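Local coordinates for protein ERPC (Borrelia burgdorferi, PDB 4BXM) that probably recruits the complement regulator factor H to the spirochaete surface as an outer surface lipoprotein of the Erp (OspE-related) family, at residues K25-N30 / W35-D40; G53-K58 / D62-Y67; A69-L74 / V143-L148; S95-Y98 / Q104-A107; G132-I135 / K141-E144. All coordinates share one frame; numbering follows the deposited sequence.

Contact 1: K25-N30 / W35-D40; sequences KIKNKN and WADLGD
I26 and N28 bond to G39, L38 and A36 in the first beta hairpin of the fold, made by strands 21-29 and 35-45. The backbone bonds come first. I26 N gives to G39 O at 2.8 Å, and A36 N gives to N28 O at 2.9 Å. I26 O accepts two amides, L38 N at 2.9 Å and the longer G39 N at 3.3 Å. L38 and G39 thus both face I26, which is a classic beta bulge. The bulge shifts the register by one residue before K27 meets D37.

Charge adds a salt bridge. K27 and D37 run side by side in the same direction, and K27 NZ meets D37 OD1. The modelled separation is very short, so its exact length is doubtful. K29 NZ also has a long, weak ion pair with E144 on strand 142-148.

Apolar contacts complete the hairpin. I26 CG2 lies 4.5 Å from L38 CB, a loose contact. K29 packs on W35 more closely. With chi1 at -173°, the K29 chain runs out opposite its own amide nitrogen, and its CD makes a CH-pi contact over the five-membered ring of W35, 3.5 Å from the ring centroid.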
# COMPACT_ATOMS: atom_id res chain seq x y z
N LYS A 25 5.31 -6.04 5.52
CA LYS A 25 5.71 -4.86 6.22
C LYS A 25 5.76 -3.72 5.20
O LYS A 25 6.17 -3.90 4.04
CB LYS A 25 7.07 -5.02 6.87
CG LYS A 25 7.04 -6.08 7.96
CD LYS A 25 7.81 -5.59 9.17
CE LYS A 25 7.84 -6.64 10.28
NZ LYS A 25 9.03 -7.49 10.07
N ILE A 26 5.33 -2.56 5.65
CA ILE A 26 5.33 -1.43 4.76
C ILE A 26 6.04 -0.29 5.41
O ILE A 26 5.80 0.02 6.54
CB ILE A 26 3.95 -1.00 4.34
CG1 ILE A 26 4.04 0.15 3.31
CG2 ILE A 26 3.10 -0.60 5.52
CD1 ILE A 26 2.70 0.35 2.65
N LYS A 27 6.91 0.31 4.64
CA LYS A 27 7.64 1.52 5.10
C LYS A 27 7.15 2.78 4.40
O LYS A 27 6.77 2.71 3.19
CB LYS A 27 9.11 1.38 4.73
CG LYS A 27 9.88 0.34 5.48
CD LYS A 27 11.24 0.19 4.78
CE LYS A 27 12.07 -0.95 5.29
NZ LYS A 27 12.31 -0.79 6.75
N ASN A 28 7.16 3.89 5.10
CA ASN A 28 6.91 5.17 4.48
C ASN A 28 7.95 6.29 4.67
O ASN A 28 8.76 6.28 5.56
CB ASN A 28 5.55 5.71 4.84
CG ASN A 28 5.49 6.25 6.22
OD1 ASN A 28 6.34 5.99 7.01
ND2 ASN A 28 4.48 7.00 6.52
N LYS A 29 7.83 7.27 3.80
CA LYS A 29 8.68 8.41 3.78
C LYS A 29 7.85 9.66 3.70
O LYS A 29 6.93 9.78 2.93
CB LYS A 29 9.53 8.30 2.57
CG LYS A 29 10.60 9.32 2.46
CD LYS A 29 11.76 8.71 1.73
CE LYS A 29 12.57 9.76 1.07
NZ LYS A 29 12.45 9.57 -0.36
N ASN A 30 8.21 10.62 4.51
CA ASN A 30 7.44 11.84 4.60
C ASN A 30 7.92 13.15 3.96
O ASN A 30 7.49 14.20 4.38
CB ASN A 30 7.15 12.09 6.04
CG ASN A 30 5.73 11.88 6.33
OD1 ASN A 30 4.90 12.21 5.54
ND2 ASN A 30 5.45 11.34 7.48
N TRP A 35 13.17 7.23 5.63
CA TRP A 35 12.33 6.10 5.46
C TRP A 35 12.13 5.57 6.87
O TRP A 35 13.07 5.40 7.59
CB TRP A 35 12.96 5.06 4.56
CG TRP A 35 12.80 5.25 3.09
CD1 TRP A 35 13.76 5.56 2.24
CD2 TRP A 35 11.62 5.08 2.30
NE1 TRP A 35 13.29 5.62 0.99
CE2 TRP A 35 11.97 5.33 0.99
CE3 TRP A 35 10.30 4.77 2.58
CZ2 TRP A 35 11.08 5.29 -0.04
CZ3 TRP A 35 9.43 4.72 1.57
CH2 TRP A 35 9.82 4.98 0.27
N ALA A 36 10.91 5.36 7.27
CA ALA A 36 10.57 4.75 8.58
C ALA A 36 9.74 3.48 8.35
O ALA A 36 9.02 3.39 7.34
CB ALA A 36 9.77 5.73 9.41
N ASP A 37 9.83 2.50 9.26
CA ASP A 37 8.97 1.32 9.19
C ASP A 37 7.60 1.86 9.61
O ASP A 37 7.54 2.53 10.64
CB ASP A 37 9.39 0.28 10.21
CG ASP A 37 10.77 -0.19 10.01
OD1 ASP A 37 11.21 -0.36 8.85
OD2 ASP A 37 11.45 -0.40 11.04
N LEU A 38 6.53 1.63 8.85
CA LEU A 38 5.21 2.12 9.30
C LEU A 38 4.34 1.07 10.00
O LEU A 38 3.78 1.31 11.09
CB LEU A 38 4.46 2.77 8.14
CG LEU A 38 3.05 3.29 8.48
CD1 LEU A 38 3.09 4.40 9.53
CD2 LEU A 38 2.28 3.73 7.23
N GLY A 39 4.20 -0.10 9.38
CA GLY A 39 3.36 -1.14 9.94
C GLY A 39 3.26 -2.29 8.97
O GLY A 39 4.21 -2.59 8.17
N ASP A 40 2.09 -2.93 9.04
CA ASP A 40 1.76 -3.99 8.14
C ASP A 40 0.77 -3.60 7.04
O ASP A 40 -0.20 -2.93 7.33
CB ASP A 40 1.09 -5.11 8.94
CG ASP A 40 2.10 -5.90 9.80
OD1 ASP A 40 3.33 -5.81 9.54
OD2 ASP A 40 1.64 -6.67 10.65

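Contact 2: G53-K58 / D62-Y67; sequences GLNVGK and DTFAGY
V56 and Y67 form an antiparallel hydrogen-bonded pair at the neck of the hairpin made by strands 50-56 and 67-74. This end is the tight part. V56 N donates to Y67 O at 2.6 Å, nearly straight at 162° and in the carbonyl plane. The same oxygen receives a CA-H...O contact from N55 CA at 3.1 Å. On one face of the sheet V56 CB lies 4.1 Å from Y67 CB. The Y67 ring is carried away from its own amide nitrogen by a trans first torsion (chi1 173°). Its side chain crosses that of L54 at about a right angle, and L54 CD2 reaches Y67 CE1. Y100, from a loop, meets the Y67 ring edge-to-face.

Beyond V56 the chains leave the sheet, and the contact loosens toward solvent. G66 N gives a weak hydrogen bond to G57 O at 3.2 Å. K58 is exposed, and its aliphatic chain bends back so that CD lies 3.5 Å from G66 CA. F64 is exposed too. Its ring stands at 88° to the amide of N55, whose OD1 is hydrogen-bonded to T68 OG1. The amide meets the ring edge, with N55 ND2 3.4 Å from F64 CE2.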
# COMPACT_ATOMS: atom_id res chain seq x y z
N GLY A 53 -5.34 -3.43 3.46
CA GLY A 53 -5.59 -2.78 4.72
C GLY A 53 -4.27 -2.53 5.44
O GLY A 53 -3.29 -3.23 5.27
N LEU A 54 -4.23 -1.47 6.18
CA LEU A 54 -3.07 -1.10 6.89
C LEU A 54 -3.31 -1.20 8.38
O LEU A 54 -4.31 -0.71 8.86
CB LEU A 54 -2.69 0.33 6.53
CG LEU A 54 -1.52 1.08 7.20
CD1 LEU A 54 -0.19 0.54 6.72
CD2 LEU A 54 -1.57 2.59 6.80
N ASN A 55 -2.39 -1.83 9.06
CA ASN A 55 -2.34 -2.02 10.49
C ASN A 55 -1.11 -1.30 10.98
O ASN A 55 -0.03 -1.58 10.57
CB ASN A 55 -2.23 -3.48 10.81
CG ASN A 55 -3.51 -4.22 10.57
OD1 ASN A 55 -4.56 -3.66 10.61
ND2 ASN A 55 -3.41 -5.46 10.29
N VAL A 56 -1.30 -0.34 11.84
CA VAL A 56 -0.20 0.46 12.32
C VAL A 56 -0.22 0.56 13.81
O VAL A 56 -1.13 1.01 14.38
CB VAL A 56 -0.20 1.86 11.74
CG1 VAL A 56 0.95 2.67 12.30
CG2 VAL A 56 -0.07 1.82 10.25
N GLY A 57 0.85 0.13 14.41
CA GLY A 57 1.04 0.30 15.82
C GLY A 57 0.50 -0.75 16.74
O GLY A 57 -0.22 -1.62 16.40
N LYS A 58 0.91 -0.54 17.97
CA LYS A 58 0.63 -1.29 19.16
C LYS A 58 -0.73 -1.86 19.34
O LYS A 58 -1.71 -1.15 19.25
CB LYS A 58 0.88 -0.33 20.34
CG LYS A 58 -0.31 0.50 20.87
CD LYS A 58 -0.97 1.38 19.83
CE LYS A 58 -1.13 2.78 20.34
NZ LYS A 58 -2.53 3.25 20.26
N ASP A 62 -8.10 -5.89 24.03
CA ASP A 62 -7.15 -6.49 23.15
C ASP A 62 -7.51 -5.85 21.85
O ASP A 62 -8.10 -6.46 20.97
CB ASP A 62 -7.30 -8.00 23.06
CG ASP A 62 -6.51 -8.61 21.90
OD1 ASP A 62 -5.31 -8.34 21.75
OD2 ASP A 62 -7.10 -9.37 21.13
N THR A 63 -7.19 -4.59 21.75
CA THR A 63 -7.33 -3.87 20.53
C THR A 63 -6.11 -4.23 19.69
O THR A 63 -4.99 -4.08 20.12
CB THR A 63 -7.42 -2.38 20.78
OG1 THR A 63 -6.12 -1.87 21.00
CG2 THR A 63 -8.28 -2.10 21.99
N PHE A 64 -6.40 -4.72 18.49
CA PHE A 64 -5.41 -5.33 17.60
C PHE A 64 -4.18 -4.45 17.34
O PHE A 64 -3.03 -4.88 17.45
CB PHE A 64 -6.08 -5.63 16.24
CG PHE A 64 -5.26 -6.48 15.30
CD1 PHE A 64 -4.57 -7.61 15.75
CD2 PHE A 64 -5.22 -6.19 13.93
CE1 PHE A 64 -3.84 -8.41 14.88
CE2 PHE A 64 -4.50 -7.00 13.06
CZ PHE A 64 -3.81 -8.11 13.53
N ALA A 65 -4.44 -3.21 16.96
CA ALA A 65 -3.39 -2.28 16.62
C ALA A 65 -3.82 -0.88 17.05
O ALA A 65 -4.95 -0.65 17.47
CB ALA A 65 -3.10 -2.38 15.11
N GLY A 66 -2.89 0.05 16.98
CA GLY A 66 -3.22 1.46 17.11
C GLY A 66 -4.16 1.90 15.99
O GLY A 66 -5.01 2.72 16.21
N TYR A 67 -4.03 1.31 14.81
CA TYR A 67 -4.70 1.83 13.63
C TYR A 67 -4.87 0.67 12.65
O TYR A 67 -3.88 0.01 12.27
CB TYR A 67 -3.93 3.03 13.02
CG TYR A 67 -4.51 3.50 11.65
CD1 TYR A 67 -4.26 2.77 10.48
CD2 TYR A 67 -5.32 4.65 11.54
CE1 TYR A 67 -4.75 3.15 9.26
CE2 TYR A 67 -5.85 5.02 10.32
CZ TYR A 67 -5.57 4.25 9.18
OH TYR A 67 -6.05 4.58 7.97

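Contact 3: A69-L74 / V143-L148; sequences ATFFSL and VEYAIL
Y145 OH, on the tyrosine that takes the edge of F71, is gripped by two groups outside the two strands. It is hydrogen-bonded to E103 OE1, and a weaker bond joins it to Y100 N. Together they fix the polar end of a tyrosine that is buried in the middle of the protein.

The contact itself is a T-shaped aromatic pair. F71 supplies the edge and Y145 the face. The ring planes stand at 88°, and their centroids are 5.0 Å apart. F71 CZ comes down over the Y145 ring at 3.5 Å from the plane, displaced toward the rim that carries the hydroxyl. Its nearest atom there is Y145 CZ, at 3.5 Å. The neighbouring corner, F71 CE1, lies 3.7 Å from Y145 OH.

The two side chains come from opposite directions. Strands 67-74 and 142-148 are not neighbours in the sheet, and the CA atoms of F71 and Y145 are 11.8 Å apart. The strongly curved sheet turns both toward one interior. The first torsion (chi1 -171°) swings F71 CG to the far side from its amide nitrogen. F71 belongs to a classic beta bulge, where F71 and F72 both face T52. Around the pair, L41 packs on F71, while I26, N28 and the ring of F130 pack on Y145.

The chemistry is therefore divided. The two strands are bridged by dispersion and by ring hydrogens set against a pi face, while the buried hydroxyl has E103 and, weakly, the Y100 amide as polar partners.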
# COMPACT_ATOMS: atom_id res chain seq x y z
N ALA A 69 -7.35 -0.05 9.04
CA ALA A 69 -8.30 0.47 8.06
C ALA A 69 -7.89 0.07 6.66
O ALA A 69 -6.71 -0.21 6.42
CB ALA A 69 -8.47 1.98 8.16
N THR A 70 -8.87 -0.04 5.77
CA THR A 70 -8.63 -0.07 4.35
C THR A 70 -7.62 1.01 3.97
O THR A 70 -7.72 2.14 4.42
CB THR A 70 -9.92 0.19 3.56
OG1 THR A 70 -10.88 -0.70 4.06
CG2 THR A 70 -9.74 -0.23 2.07
N PHE A 71 -6.64 0.59 3.19
CA PHE A 71 -5.61 1.43 2.64
C PHE A 71 -5.99 1.82 1.21
O PHE A 71 -6.06 2.97 0.89
CB PHE A 71 -4.29 0.66 2.65
CG PHE A 71 -3.08 1.47 2.29
CD1 PHE A 71 -2.61 2.47 3.14
CD2 PHE A 71 -2.30 1.12 1.22
CE1 PHE A 71 -1.44 3.20 2.85
CE2 PHE A 71 -1.11 1.80 0.92
CZ PHE A 71 -0.71 2.89 1.72
N PHE A 72 -6.22 0.82 0.36
CA PHE A 72 -6.84 1.02 -0.95
C PHE A 72 -7.47 -0.24 -1.44
O PHE A 72 -7.14 -1.35 -0.94
CB PHE A 72 -5.84 1.55 -2.01
CG PHE A 72 -4.66 0.63 -2.35
CD1 PHE A 72 -4.82 -0.51 -3.12
CD2 PHE A 72 -3.38 0.99 -2.01
CE1 PHE A 72 -3.75 -1.32 -3.39
CE2 PHE A 72 -2.29 0.25 -2.34
CZ PHE A 72 -2.45 -0.90 -3.07
N SER A 73 -8.26 -0.10 -2.50
CA SER A 73 -8.81 -1.26 -3.13
C SER A 73 -8.85 -1.08 -4.62
O SER A 73 -8.75 0.05 -5.14
CB SER A 73 -10.21 -1.57 -2.49
OG SER A 73 -11.03 -0.53 -2.89
N LEU A 74 -9.02 -2.17 -5.35
CA LEU A 74 -9.07 -2.10 -6.81
C LEU A 74 -9.99 -3.21 -7.29
O LEU A 74 -10.13 -4.26 -6.66
CB LEU A 74 -7.65 -2.31 -7.43
CG LEU A 74 -6.87 -3.57 -7.00
CD1 LEU A 74 -6.53 -4.48 -8.16
CD2 LEU A 74 -5.58 -3.09 -6.30
N VAL A 143 3.30 11.67 0.29
CA VAL A 143 3.88 10.52 0.99
C VAL A 143 4.40 9.49 -0.01
O VAL A 143 3.88 9.32 -1.15
CB VAL A 143 2.76 9.94 1.90
CG1 VAL A 143 1.88 9.05 1.04
CG2 VAL A 143 3.27 9.16 3.10
N GLU A 144 5.44 8.78 0.36
CA GLU A 144 5.95 7.74 -0.50
C GLU A 144 6.02 6.46 0.31
O GLU A 144 6.30 6.50 1.51
CB GLU A 144 7.31 8.12 -1.04
CG GLU A 144 7.81 7.22 -2.18
CD GLU A 144 9.26 7.47 -2.57
OE1 GLU A 144 9.74 8.58 -2.25
OE2 GLU A 144 9.91 6.58 -3.21
N TYR A 145 5.77 5.33 -0.32
CA TYR A 145 5.69 4.09 0.42
C TYR A 145 6.69 3.14 -0.19
O TYR A 145 6.96 3.21 -1.36
CB TYR A 145 4.26 3.44 0.40
CG TYR A 145 3.26 4.19 1.21
CD1 TYR A 145 3.14 3.97 2.57
CD2 TYR A 145 2.42 5.12 0.64
CE1 TYR A 145 2.24 4.69 3.35
CE2 TYR A 145 1.49 5.78 1.39
CZ TYR A 145 1.39 5.56 2.75
OH TYR A 145 0.53 6.27 3.57
N ALA A 146 7.18 2.21 0.63
CA ALA A 146 8.02 1.10 0.13
C ALA A 146 7.77 -0.22 0.84
O ALA A 146 7.44 -0.30 2.05
CB ALA A 146 9.50 1.46 0.20
N ILE A 147 7.91 -1.26 0.04
CA ILE A 147 7.64 -2.63 0.49
C ILE A 147 8.70 -3.52 -0.11
O ILE A 147 8.95 -3.48 -1.31
CB ILE A 147 6.28 -3.19 -0.03
CG1 ILE A 147 5.13 -2.44 0.61
CG2 ILE A 147 6.20 -4.66 0.30
CD1 ILE A 147 3.79 -2.48 -0.11
N LEU A 148 9.23 -4.44 0.67
CA LEU A 148 10.24 -5.33 0.12
C LEU A 148 9.81 -6.13 -1.10
O LEU A 148 8.80 -6.81 -1.15
CB LEU A 148 10.77 -6.27 1.24
CG LEU A 148 12.09 -6.99 1.01
CD1 LEU A 148 13.25 -5.99 0.84
CD2 LEU A 148 12.34 -7.90 2.21

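Contact 4: S95-Y98 / Q104-A107; sequences SLYY and QSNA
S105 OG donates to Y98 O at 2.7 Å, the one hydrogen bond between the two segments. It joins the residue just after strand 96-97 to the short, weakly bonded helix 104-108. The hydroxyl does not approach along a lone pair. It sits above the carbonyl plane, 67° out of it. The S105 torsion places OG between the backbone N and the carbonyl carbon (chi1 54°). The same oxygen, Y98 O, lies 3.2 Å from N106 CA in a CA-H...O contact.

Two rings complete the first shell. Y97 turns its edge to the serine, with CE1 3.5 Å from S105 OG and near the ring plane. Y98 CD1 lies 3.5 Å from N106 O, the helix carbonyl meeting the ring obliquely.

Further out, E103 accepts the hydrogen bond of Y97 OH through OE2, which would limit the movement of that ring. D133 OD2 takes a weak bond from S105 N. I110 packs against both Y97 and S105, and F71 pairs with Y98 through the backbone.

The serine hydroxyl is buried, and the Y98 carbonyl gives it a partner inside the protein. A single side-chain bond thus ties the first helical turn to the chain just beyond strand 96-97.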
# COMPACT_ATOMS: atom_id res chain seq x y z
N SER A 95 -9.88 1.69 -7.05
CA SER A 95 -11.28 2.15 -7.06
C SER A 95 -11.38 3.13 -5.93
O SER A 95 -11.94 4.25 -6.04
CB SER A 95 -12.21 0.95 -6.85
OG SER A 95 -11.64 0.11 -5.84
N LEU A 96 -10.65 2.85 -4.89
CA LEU A 96 -10.69 3.68 -3.72
C LEU A 96 -9.39 3.70 -2.98
O LEU A 96 -8.80 2.66 -2.79
CB LEU A 96 -11.82 3.12 -2.86
CG LEU A 96 -12.29 3.99 -1.77
CD1 LEU A 96 -13.02 5.21 -2.35
CD2 LEU A 96 -13.21 3.11 -0.92
N TYR A 97 -8.89 4.89 -2.61
CA TYR A 97 -7.65 5.04 -1.90
C TYR A 97 -7.86 5.95 -0.70
O TYR A 97 -8.35 7.09 -0.87
CB TYR A 97 -6.59 5.61 -2.85
CG TYR A 97 -5.26 5.82 -2.19
CD1 TYR A 97 -5.02 6.93 -1.39
CD2 TYR A 97 -4.22 4.88 -2.33
CE1 TYR A 97 -3.82 7.09 -0.71
CE2 TYR A 97 -3.04 5.02 -1.63
CZ TYR A 97 -2.82 6.14 -0.84
OH TYR A 97 -1.58 6.32 -0.22
N TYR A 98 -7.48 5.47 0.49
CA TYR A 98 -7.46 6.30 1.69
C TYR A 98 -6.08 6.65 2.17
O TYR A 98 -5.83 7.74 2.70
CB TYR A 98 -8.11 5.58 2.82
CG TYR A 98 -9.53 5.37 2.59
CD1 TYR A 98 -10.45 6.37 2.85
CD2 TYR A 98 -10.00 4.13 2.07
CE1 TYR A 98 -11.79 6.18 2.61
CE2 TYR A 98 -11.32 3.95 1.82
CZ TYR A 98 -12.21 4.98 2.12
OH TYR A 98 -13.52 4.80 1.92
N GLN A 104 -4.40 13.55 2.79
CA GLN A 104 -5.63 14.25 2.58
C GLN A 104 -6.77 13.28 2.35
O GLN A 104 -7.87 13.55 2.68
CB GLN A 104 -5.44 15.11 1.35
CG GLN A 104 -6.59 16.02 1.11
CD GLN A 104 -6.23 16.97 0.04
OE1 GLN A 104 -5.06 17.40 -0.10
NE2 GLN A 104 -7.22 17.30 -0.77
N SER A 105 -6.50 12.18 1.64
CA SER A 105 -7.46 11.15 1.34
C SER A 105 -7.98 10.35 2.54
O SER A 105 -8.96 9.64 2.43
CB SER A 105 -6.84 10.17 0.33
OG SER A 105 -5.61 9.67 0.80
N ASN A 106 -7.27 10.39 3.65
CA ASN A 106 -7.56 9.46 4.71
C ASN A 106 -8.95 9.63 5.23
O ASN A 106 -9.66 8.64 5.40
CB ASN A 106 -6.59 9.58 5.87
CG ASN A 106 -6.66 8.38 6.77
OD1 ASN A 106 -6.19 7.26 6.45
ND2 ASN A 106 -7.21 8.59 7.88
N ALA A 107 -9.40 10.86 5.39
CA ALA A 107 -10.77 11.07 5.88
C ALA A 107 -11.82 10.57 4.86
O ALA A 107 -12.73 9.82 5.20
CB ALA A 107 -10.98 12.56 6.28

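Contact 5: G132-I135 / K141-E144; sequences GDKI and KVVE
G132 and V143 are bonded through their backbones at the turn end of the beta hairpin formed by strands 125-134 and 142-148. The segment axes come within 4.7 Å, at 156° between their directions, so the strands are antiparallel. Three backbone bonds cross. G132 N gives to V143 O at 2.9 Å, with the donor above the carbonyl plane. V143 N returns a longer bond to D133 O at 3.3 Å. I135 N gives to K141 O at 2.6 Å, nearly straight at 171°. Between them K134 and V142 form a non-hydrogen-bonded pair with CA atoms 4.0 Å apart.

The side chains add apolar packing. V143 CG1 lies against the bare backbone of G132, 3.7 Å from its CA. I135 folds over the other strand: CG1 lies anti to the carbonyl carbon (chi1 -43°), and CD1 reaches V143 CB at 4.0 Å. V142 CG1 lies 3.9 Å from K134 CG, where the two side chains cross. The ends of K134 and K141 lead away from the partner strand.

D133 turns away from V143 and works on the other side. Its OD1 takes a weak bond from K134 N. E103 OE2 accepts D133 N.

This end of the hairpin is thus held mainly by main-chain bonds, with aliphatic packing beside them. The aspartate adds a weak link toward helix 104-108.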
# COMPACT_ATOMS: atom_id res chain seq x y z
N GLY A 132 1.74 7.94 -2.58
CA GLY A 132 0.39 8.08 -2.17
C GLY A 132 -0.15 9.46 -2.50
O GLY A 132 0.09 10.00 -3.57
N ASP A 133 -0.99 9.97 -1.63
CA ASP A 133 -1.66 11.24 -1.86
C ASP A 133 -0.83 12.37 -1.21
O ASP A 133 0.12 12.08 -0.42
CB ASP A 133 -3.03 11.12 -1.22
CG ASP A 133 -3.95 12.24 -1.53
OD1 ASP A 133 -3.71 12.94 -2.50
OD2 ASP A 133 -4.87 12.44 -0.75
N LYS A 134 -1.25 13.63 -1.44
CA LYS A 134 -0.71 14.78 -0.72
C LYS A 134 -0.96 14.74 0.76
O LYS A 134 -2.07 14.33 1.21
CB LYS A 134 -1.39 16.07 -1.20
CG LYS A 134 -1.15 16.37 -2.67
CD LYS A 134 -2.27 17.21 -3.23
CE LYS A 134 -1.87 17.78 -4.58
NZ LYS A 134 -3.03 18.46 -5.22
N ILE A 135 0.01 15.29 1.51
CA ILE A 135 -0.13 15.54 2.96
C ILE A 135 -1.24 16.55 3.27
O ILE A 135 -1.41 17.53 2.56
CB ILE A 135 1.20 15.97 3.65
CG1 ILE A 135 2.40 15.12 3.17
CG2 ILE A 135 1.10 15.86 5.18
CD1 ILE A 135 2.23 13.62 3.27
N LYS A 141 3.14 18.39 -1.22
CA LYS A 141 3.96 17.30 -0.66
C LYS A 141 3.19 15.98 -0.54
O LYS A 141 2.15 15.91 0.10
CB LYS A 141 4.58 17.68 0.69
CG LYS A 141 5.87 18.48 0.55
CD LYS A 141 6.36 19.02 1.90
CE LYS A 141 6.63 20.52 1.81
NZ LYS A 141 6.85 21.13 3.15
N VAL A 142 3.75 14.94 -1.12
CA VAL A 142 3.12 13.64 -1.07
C VAL A 142 3.97 12.58 -0.37
O VAL A 142 5.16 12.58 -0.48
CB VAL A 142 2.75 13.15 -2.47
CG1 VAL A 142 2.05 14.27 -3.25
CG2 VAL A 142 4.01 12.69 -3.18
N VAL A 143 3.30 11.67 0.29
CA VAL A 143 3.88 10.52 0.99
C VAL A 143 4.40 9.49 -0.01
O VAL A 143 3.88 9.32 -1.15
CB VAL A 143 2.76 9.94 1.90
CG1 VAL A 143 1.88 9.05 1.04
CG2 VAL A 143 3.27 9.16 3.10
N GLU A 144 5.44 8.78 0.36
CA GLU A 144 5.95 7.74 -0.50
C GLU A 144 6.02 6.46 0.31
O GLU A 144 6.30 6.50 1.51
CB GLU A 144 7.31 8.12 -1.04
CG GLU A 144 7.81 7.22 -2.18
CD GLU A 144 9.26 7.47 -2.57
OE1 GLU A 144 9.74 8.58 -2.25
OE2 GLU A 144 9.91 6.58 -3.21

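All five contacts reach one curved antiparallel sheet. Contacts 1, 2 and 5 each join strands that follow one another in it. The centre of contact 3 lies about 1 Å from that of the chain. Contacts 1 and 2 come first along the chain, with centres about 14 Å apart. Contact 4 falls between the two segments of contact 3. Contact 5 is the last to open and ends on the same strand as contact 3. These two share V143 and E144, their centres about 11 Å apart. Contacts 4 and 5, also about 11 Å between centres, touch through Q104 N and K134 O. Contact 3 joins distant strands across the interior, while the others join near neighbours.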